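Local coordinates for protein T cell receptor mu chain (Monodelphis domestica, PDB 7L15) that pairs with the T cell receptor gamma chain to form the marsupial gamma mu T cell receptor, which probably recognises antigen at the cell surface, at the interface of chains A and B. Coordinates in Å, arbitrary orientation; residue numbers count along the deposited sequence, not the author numbering. Chains: chain A, T cell receptor mu chain; chain B, T cell receptor gamma chain.

Contact 1: the interface of chains A and B. Residues chain A 53, 59, 104; chain B 40, 46, 96, 107.
Strands 48-53 and 101-109 of the mu chain, with the loop at A:Pro59, face strands 34-40, 93-101 and 104-107 of the gamma chain and its loop at B:Pro46. The two immunoglobulin V-set domains pair here in the manner of other T cell receptors, each offering a proline to aromatic side chains of the other. The indole of A:Trp53 lies between two prolines, with CG of its own chain's A:Pro59 3.3 Å above one face, toward the rim, and B:Pro46 on the opposite face, also offset. CB of B:Pro46 sits over the six-membered ring, 3.5 Å from A:Trp53 CH2, in a CH-pi contact. The CG of A:Trp53 lies anti to the carbonyl carbon (chi1 -70°), which helps turn the far rim of the indole toward B:His96. These two rings meet edge to face at 83°, with A:Trp53 CZ3 3.6 Å from B:His96 CD2. Over a face of that imidazole, toward its ND1/CE1 rim, A:Pro59 CD packs 3.4 Å from B:His96 ND1. B:Ser40 CB packs 3.8 Å from A:Trp53 CZ3. The A:Pro59 ring also rests over a face of B:Phe107, its CB 3.8 Å from B:Phe107 CG, the side chains crossing near a right angle. On the far side of the indole, B:Pro46 CD touches A:His104 CE1 at 3.4 Å and CG overlies the rim of that imidazole. Water 1 adds a polar link, 2.7 Å from the carbonyl A:Pro59 O and bonded by B:Phe107 N.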
# COMPACT_ATOMS: atom_id res chain seq x y z
N TRP A 53 0.50 -9.76 1.65
CA TRP A 53 1.44 -8.68 1.37
C TRP A 53 0.77 -7.71 0.41
O TRP A 53 0.80 -7.91 -0.81
CB TRP A 53 2.76 -9.20 0.78
CG TRP A 53 3.60 -9.96 1.75
CD1 TRP A 53 3.27 -11.12 2.38
CD2 TRP A 53 4.91 -9.63 2.19
NE1 TRP A 53 4.30 -11.54 3.19
CE2 TRP A 53 5.33 -10.63 3.09
CE3 TRP A 53 5.79 -8.58 1.90
CZ2 TRP A 53 6.56 -10.61 3.71
CZ3 TRP A 53 7.00 -8.55 2.51
CH2 TRP A 53 7.38 -9.56 3.41
N PRO A 59 2.86 -6.48 5.87
CA PRO A 59 2.46 -7.87 5.65
C PRO A 59 1.64 -8.33 6.85
O PRO A 59 1.97 -8.03 7.99
CB PRO A 59 3.79 -8.62 5.56
CG PRO A 59 4.77 -7.61 5.11
CD PRO A 59 4.29 -6.26 5.61
N HIS A 104 0.80 -15.02 0.16
CA HIS A 104 1.97 -15.87 0.30
C HIS A 104 1.67 -17.01 1.26
O HIS A 104 1.10 -16.80 2.33
CB HIS A 104 3.17 -15.07 0.81
CG HIS A 104 3.69 -14.07 -0.16
ND1 HIS A 104 4.75 -14.34 -1.00
CD2 HIS A 104 3.28 -12.82 -0.46
CE1 HIS A 104 5.00 -13.28 -1.75
NE2 HIS A 104 4.12 -12.34 -1.44
N SER B 40 11.71 -7.57 0.41
CA SER B 40 10.78 -7.92 -0.65
C SER B 40 11.23 -7.26 -1.94
O SER B 40 11.42 -6.04 -1.98
CB SER B 40 9.38 -7.47 -0.27
OG SER B 40 8.54 -7.52 -1.38
N PRO B 46 9.70 -12.88 -0.80
CA PRO B 46 10.25 -12.14 0.35
C PRO B 46 11.07 -13.09 1.20
O PRO B 46 10.79 -14.29 1.28
CB PRO B 46 9.01 -11.62 1.09
CG PRO B 46 7.84 -12.32 0.47
CD PRO B 46 8.24 -12.78 -0.90
N HIS B 96 11.28 -4.72 5.51
CA HIS B 96 10.34 -4.75 6.62
C HIS B 96 11.05 -5.27 7.86
O HIS B 96 11.71 -6.32 7.80
CB HIS B 96 9.15 -5.66 6.33
CG HIS B 96 8.35 -5.27 5.13
ND1 HIS B 96 7.21 -4.51 5.22
CD2 HIS B 96 8.49 -5.58 3.82
CE1 HIS B 96 6.69 -4.35 4.01
NE2 HIS B 96 7.46 -4.98 3.14
N PHE B 107 4.66 -7.40 11.26
CA PHE B 107 5.60 -6.73 10.37
C PHE B 107 5.37 -5.23 10.37
O PHE B 107 4.22 -4.76 10.40
CB PHE B 107 5.45 -7.21 8.91
CG PHE B 107 6.01 -8.57 8.64
CD1 PHE B 107 5.40 -9.71 9.15
CD2 PHE B 107 7.15 -8.72 7.85
CE1 PHE B 107 5.93 -10.96 8.90
CE2 PHE B 107 7.68 -9.96 7.58
CZ PHE B 107 7.07 -11.09 8.11
O HOH W 1 1.61 -7.94 10.65

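Contact 2: the interface of chains A and B. Residues chain A 115-117; chain B 36, 38, 48, 62, 105.
A chi1 of -168° on B:Arg48 and a bend at its chi3 (74°) carry the guanidinium from strand 47-53 to the backbone of A:Thr115 and the side chain of A:Lys117. NH1 of B:Arg48 donates a nearly straight bond (173° at H) to the carbonyl A:Thr115 O at 2.9 Å. The oxygen lies in the guanidinium plane, although the donor stands well above the carbonyl plane. B:Arg48 NH1 also donates to B:His36 ND1 at 3.1 Å, a clearly less straight bond: NH1 lies in the imidazole plane, while ND1 is tilted from the guanidinium plane. The other edge is held by B:Asp62, side-on: NE meets OD2 at 2.6 Å in a salt bridge, and NH2 reaches the syn lone pair of OD1 at 2.8 Å. This double grip fixes the rotation of the flat group and should orient NH1 toward the mu chain. A:Lys117 CB lies over the centre of one guanidinium face, 3.5 Å from B:Arg48 CZ, while its extended chain runs on toward B:Asp62. B:Lys105 NZ, the side-chain amine, bonds B:Tyr38 OH at 2.7 Å and, weakly, A:Asp116 O at 3.2 Å. It also stands above one face of the B:His36 ring. Gamma side chains thus grip backbone carbonyls, a mode that should depend little on the mu side chains, and may steady the third hypervariable loop (CDR3) of the mu chain, between strands 101-109 and 117-120, at the presumed antigen-binding surface.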
# COMPACT_ATOMS: atom_id res chain seq x y z
N THR A 115 13.84 -16.94 17.33
CA THR A 115 14.79 -16.77 16.24
C THR A 115 14.32 -17.43 14.95
O THR A 115 15.02 -17.33 13.94
CB THR A 115 16.15 -17.33 16.62
OG1 THR A 115 16.00 -18.71 16.96
CG2 THR A 115 16.74 -16.56 17.81
N ASP A 116 13.19 -18.14 14.98
CA ASP A 116 12.67 -18.79 13.79
C ASP A 116 12.38 -17.77 12.70
O ASP A 116 12.08 -16.60 12.96
CB ASP A 116 11.39 -19.58 14.12
CG ASP A 116 11.67 -20.87 14.90
OD1 ASP A 116 12.85 -21.14 15.19
OD2 ASP A 116 10.71 -21.62 15.20
N LYS A 117 12.49 -18.22 11.46
CA LYS A 117 12.10 -17.40 10.32
C LYS A 117 10.89 -17.99 9.60
O LYS A 117 10.54 -19.16 9.77
CB LYS A 117 13.25 -17.25 9.31
CG LYS A 117 13.74 -18.58 8.78
CD LYS A 117 14.89 -18.46 7.77
CE LYS A 117 15.20 -19.85 7.18
NZ LYS A 117 16.09 -19.84 5.98
N HIS B 36 13.47 -8.91 13.47
CA HIS B 36 13.76 -9.58 12.21
C HIS B 36 13.65 -8.59 11.06
O HIS B 36 12.79 -7.72 11.07
CB HIS B 36 12.79 -10.74 11.97
CG HIS B 36 12.69 -11.70 13.12
ND1 HIS B 36 13.26 -12.95 13.09
CD2 HIS B 36 12.09 -11.58 14.32
CE1 HIS B 36 13.02 -13.57 14.23
NE2 HIS B 36 12.30 -12.76 15.00
N TYR B 38 13.23 -8.44 6.97
CA TYR B 38 12.87 -9.11 5.73
C TYR B 38 13.00 -8.14 4.56
O TYR B 38 12.90 -6.92 4.73
CB TYR B 38 11.42 -9.65 5.79
CG TYR B 38 11.23 -10.88 6.68
CD1 TYR B 38 11.15 -10.76 8.06
CD2 TYR B 38 11.11 -12.14 6.13
CE1 TYR B 38 10.98 -11.87 8.87
CE2 TYR B 38 10.93 -13.26 6.93
CZ TYR B 38 10.87 -13.12 8.29
OH TYR B 38 10.69 -14.24 9.08
N ARG B 48 14.03 -13.39 4.74
CA ARG B 48 14.67 -12.75 5.87
C ARG B 48 16.14 -12.57 5.58
O ARG B 48 16.78 -13.44 4.99
CB ARG B 48 14.47 -13.56 7.15
CG ARG B 48 14.87 -12.76 8.38
CD ARG B 48 14.67 -13.54 9.67
NE ARG B 48 15.69 -14.56 9.84
CZ ARG B 48 15.75 -15.39 10.87
NH1 ARG B 48 14.85 -15.33 11.84
NH2 ARG B 48 16.72 -16.30 10.93
N ASP B 62 21.42 -14.20 7.92
CA ASP B 62 21.01 -15.48 7.39
C ASP B 62 21.96 -15.90 6.27
O ASP B 62 22.75 -15.09 5.79
CB ASP B 62 19.55 -15.39 6.93
CG ASP B 62 18.58 -15.49 8.10
OD1 ASP B 62 18.56 -16.55 8.77
OD2 ASP B 62 17.87 -14.51 8.38
N LYS B 105 3.58 -13.62 13.36
CA LYS B 105 4.64 -12.66 13.11
C LYS B 105 4.03 -11.35 12.65
O LYS B 105 3.21 -11.34 11.73
CB LYS B 105 5.64 -13.19 12.08
CG LYS B 105 7.03 -12.59 12.22
CD LYS B 105 8.11 -13.65 12.09
CE LYS B 105 9.49 -13.03 11.98
NZ LYS B 105 10.56 -14.05 11.78

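Contact 3: the interface of chains A and B. Residues chain A 144-145, 148-150, 192; chain B 128, 130.
B:Phe130, on strand 126-130 of the gamma chain, fits its phenyl ring against the paired mu strands 139-145 and 148-154, where the two C1-set immunoglobulin domains meet. Packing is close around this ring. The methyl CB of A:Ala150 stands over the centre of one face, 3.8 Å from the centroid, a CH-pi contact. The far rim reaches A:Ala148, with B:Phe130 CZ 3.7 Å from CB, and CE2 approaches the backbone N of A:Asp145, also at 3.7 Å. A chi1 of -53°, which sets CG anti to the carbonyl carbon, turns the ring so that one face meets A:Ala150 and its rim the A:Ala148 backbone; the small alanine side chains probably let it lie near the main chain. The fit is looser at one margin. A:Ile192 of strand 187-194 crosses the ring obliquely and touches it with CD1, 4.1 Å from B:Phe130 CE1. A:Arg144 contributes mainly backbone, its side chain pointing away from the gamma chain. B:Ile128, by contrast, meets A:Asp145 in a close but chemically mixed contact of methyl with carboxylate. The CB of A:Asp145 packs 3.9 Å from B:Phe130 CE2, while its carboxylate oxygen OD2 lies 3.4 Å from the branch methyl CG2 of B:Ile128.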
# COMPACT_ATOMS: atom_id res chain seq x y z
N ARG A 144 -11.69 24.43 -9.18
CA ARG A 144 -10.53 25.23 -9.53
C ARG A 144 -9.74 25.61 -8.29
O ARG A 144 -10.30 25.78 -7.20
CB ARG A 144 -10.94 26.51 -10.26
CG ARG A 144 -10.47 26.58 -11.68
CD ARG A 144 -10.63 27.99 -12.21
NE ARG A 144 -10.36 28.06 -13.64
CZ ARG A 144 -11.30 27.97 -14.58
NH1 ARG A 144 -12.57 27.80 -14.24
NH2 ARG A 144 -10.95 28.04 -15.85
N ASP A 145 -8.43 25.72 -8.46
CA ASP A 145 -7.55 26.34 -7.47
C ASP A 145 -6.42 26.97 -8.27
O ASP A 145 -5.56 26.27 -8.80
CB ASP A 145 -7.04 25.33 -6.45
CG ASP A 145 -6.33 25.98 -5.28
OD1 ASP A 145 -6.93 26.86 -4.62
OD2 ASP A 145 -5.18 25.60 -4.99
N ALA A 148 -4.91 25.47 -11.58
CA ALA A 148 -5.20 24.05 -11.61
C ALA A 148 -6.71 23.87 -11.70
O ALA A 148 -7.47 24.58 -11.03
CB ALA A 148 -4.64 23.36 -10.36
N VAL A 149 -7.14 22.96 -12.56
CA VAL A 149 -8.54 22.60 -12.68
C VAL A 149 -8.66 21.10 -12.44
O VAL A 149 -7.92 20.31 -13.04
CB VAL A 149 -9.13 22.98 -14.05
CG1 VAL A 149 -8.33 22.35 -15.18
CG2 VAL A 149 -10.59 22.56 -14.12
N ALA A 150 -9.55 20.73 -11.53
CA ALA A 150 -9.89 19.34 -11.30
C ALA A 150 -11.28 19.12 -11.85
O ALA A 150 -12.18 19.93 -11.65
CB ALA A 150 -9.86 18.97 -9.81
N ILE A 192 -7.21 15.87 -13.84
CA ILE A 192 -6.50 17.09 -13.48
C ILE A 192 -5.93 17.74 -14.73
O ILE A 192 -5.46 17.05 -15.64
CB ILE A 192 -5.39 16.78 -12.47
CG1 ILE A 192 -6.00 16.31 -11.15
CG2 ILE A 192 -4.51 17.99 -12.25
CD1 ILE A 192 -6.67 17.39 -10.38
N ILE B 128 -1.81 20.81 -3.72
CA ILE B 128 -2.86 21.69 -4.24
C ILE B 128 -4.20 21.12 -3.79
O ILE B 128 -4.51 19.97 -4.08
CB ILE B 128 -2.82 21.81 -5.78
CG1 ILE B 128 -1.48 22.38 -6.24
CG2 ILE B 128 -3.95 22.70 -6.27
CD1 ILE B 128 -1.42 22.58 -7.75
N PHE B 130 -8.44 21.26 -3.49
CA PHE B 130 -9.71 21.67 -4.06
C PHE B 130 -10.80 21.35 -3.05
O PHE B 130 -10.83 20.24 -2.50
CB PHE B 130 -10.01 20.95 -5.40
CG PHE B 130 -8.90 21.04 -6.42
CD1 PHE B 130 -7.87 20.12 -6.42
CD2 PHE B 130 -8.93 22.01 -7.41
CE1 PHE B 130 -6.86 20.18 -7.38
CE2 PHE B 130 -7.92 22.07 -8.36
CZ PHE B 130 -6.89 21.15 -8.35

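Contacts 1 and 2 are neighbours, the centres of their C-alpha atoms about 11 Å apart, and both draw on gamma strands 34-40 and 104-107: B:Ser40 and B:Phe107 serve contact 1, B:His36, B:Tyr38 and B:Lys105 contact 2. They join an apolar V-domain seam to a polar rim. Contact 3 lies about 37 Å from contact 1 and 46 Å from contact 2, between the C1-set domains, and uses separate strands of both chains. The mu and gamma chains are therefore held together at both the V and the C1 levels; each domain pair has its own seam, and the heterodimer does not rest on one alone.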